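Side-chain contact in capsid fiber protein (Bacillus phage phi29, PDB 6QYY), which forms the head fibers of the phage, with this N-terminal base probably attaching them to the capsid: residues Ser31-Ala34 with Glu35-Pro39. Sequence-based numbering, arbitrary orientation.
Sequences SHAA and ENTIP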
loop_
_atom_site.group_PDB
_atom_site.type_symbol
_atom_site.label_atom_id
_atom_site.label_comp_id
_atom_site.label_asym_id
_atom_site.label_seq_id
_atom_site.Cartn_x
_atom_site.Cartn_y
_atom_site.Cartn_z
ATOM N N SER A 31 2.749 8.480 19.421
ATOM C CA SER A 31 2.354 9.844 19.739
ATOM C C SER A 31 1.769 10.413 18.459
ATOM O O SER A 31 1.900 9.820 17.386
ATOM C CB SER A 31 3.533 10.685 20.252
ATOM O OG SER A 31 4.615 10.654 19.345
ATOM N N HIS A 32 1.114 11.563 18.585
ATOM C CA HIS A 32 0.617 12.256 17.406
ATOM C C HIS A 32 1.758 12.558 16.449
ATOM O O HIS A 32 2.807 13.069 16.854
ATOM C CB HIS A 32 -0.082 13.553 17.814
ATOM C CG HIS A 32 -1.372 13.323 18.523
ATOM N ND1 HIS A 32 -1.932 14.246 19.380
ATOM C CD2 HIS A 32 -2.207 12.258 18.514
ATOM C CE1 HIS A 32 -3.061 13.760 19.866
ATOM N NE2 HIS A 32 -3.252 12.557 19.353
ATOM N N ALA A 33 1.546 12.240 15.172
ATOM C CA ALA A 33 2.507 12.595 14.141
ATOM C C ALA A 33 2.745 14.100 14.143
ATOM O O ALA A 33 1.827 14.891 14.376
ATOM C CB ALA A 33 2.006 12.139 12.769
ATOM N N ALA A 34 3.995 14.489 13.916
ATOM C CA ALA A 34 4.351 15.899 13.922
ATOM C C ALA A 34 3.798 16.609 12.686
ATOM O O ALA A 34 3.640 16.016 11.614
ATOM C CB ALA A 34 5.873 16.070 13.989
ATOM N N GLU A 35 3.515 17.896 12.846
ATOM C CA GLU A 35 2.989 18.708 11.757
ATOM C C GLU A 35 3.913 18.674 10.537
ATOM O O GLU A 35 5.139 18.701 10.666
ATOM C CB GLU A 35 2.802 20.139 12.251
ATOM C CG GLU A 35 2.108 21.047 11.275
ATOM C CD GLU A 35 1.988 22.460 11.798
ATOM O OE1 GLU A 35 2.615 22.763 12.837
ATOM O OE2 GLU A 35 1.262 23.264 11.179
ATOM N N ASN A 36 3.302 18.581 9.349
ATOM C CA ASN A 36 3.967 18.513 8.044
ATOM C C ASN A 36 4.858 17.279 7.864
ATOM O O ASN A 36 5.760 17.287 7.024
ATOM C CB ASN A 36 4.775 19.788 7.770
ATOM C CG ASN A 36 3.896 21.012 7.697
ATOM O OD1 ASN A 36 2.958 21.068 6.902
ATOM N ND2 ASN A 36 4.170 21.987 8.554
ATOM N N THR A 37 4.630 16.195 8.601
ATOM C CA THR A 37 5.380 14.969 8.373
ATOM C C THR A 37 4.456 13.886 7.826
ATOM O O THR A 37 3.228 13.992 7.893
ATOM C CB THR A 37 6.063 14.475 9.654
ATOM O OG1 THR A 37 5.069 14.049 10.595
ATOM C CG2 THR A 37 6.891 15.581 10.274
ATOM N N ILE A 38 5.063 12.843 7.271
ATOM C CA ILE A 38 4.304 11.674 6.826
ATOM C C ILE A 38 4.020 10.797 8.039
ATOM O O ILE A 38 4.960 10.352 8.714
ATOM C CB ILE A 38 5.059 10.879 5.750
ATOM C CG1 ILE A 38 5.481 11.780 4.585
ATOM C CG2 ILE A 38 4.215 9.686 5.297
ATOM C CD1 ILE A 38 4.331 12.320 3.758
ATOM N N PRO A 39 2.759 10.514 8.346
ATOM C CA PRO A 39 2.456 9.674 9.504
ATOM C C PRO A 39 2.856 8.231 9.258
ATOM O O PRO A 39 2.991 7.771 8.119
ATOM C CB PRO A 39 0.934 9.801 9.645
ATOM C CG PRO A 39 0.463 10.054 8.254
ATOM C CD PRO A 39 1.540 10.933 7.632
HETATM O O HOH W 1 6.056 12.379 13.047
#
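Ala34 and Thr37 close a type II beta turn in which one carbonyl oxygen takes two bonds from a single residue. The backbone N of Thr37 donates to Ala34 O at 3.2 Å, the i+3 to i backbone bond usual in such a turn, and it is somewhat bent, with an N-H...O angle of 143°. The hydroxyl adds a shorter bond, Thr37 OG1 to Ala34 O at 2.6 Å. Both donors come in on the same face of the carbonyl plane, OG1 tilted 25° from it, the amide nitrogen a little more. With chi1 of Thr37 at 68°, OG1 lies between its own backbone N and carbonyl carbon, which turns the hydroxyl back across the turn. Having given its proton to Ala34 O, OG1 accepts one from a water, and the same water accepts from Ala34 N, its oxygen 3.1 Å from that nitrogen. The water thus bridges the two ends of the turn and satisfies the amide of Ala34. Asn36, at the third position, has the positive phi that a type II turn calls for there.

The turn belongs to the loop that leaves strand 28-32 and leads to strand 41-42, two strands of the same mixed sheet. The turn is also tied to strand 76-79 of the other, antiparallel sheet: Thr37 O accepts from Thr79 OG1, and the backbone of Asn36 bonds to that of Thr79. Ala33, whose backbone pairs with Leu18, is buried with Pro39, both touching Leu18 and Thr79.

The apolar contacts are small. The methyl CG2 of Thr37 lies 3.9 Å from Ala34 CB, beside the bonded hydroxyl, while Ala33 CB meets the proline ring at Pro39 CB, 4.0 Å away.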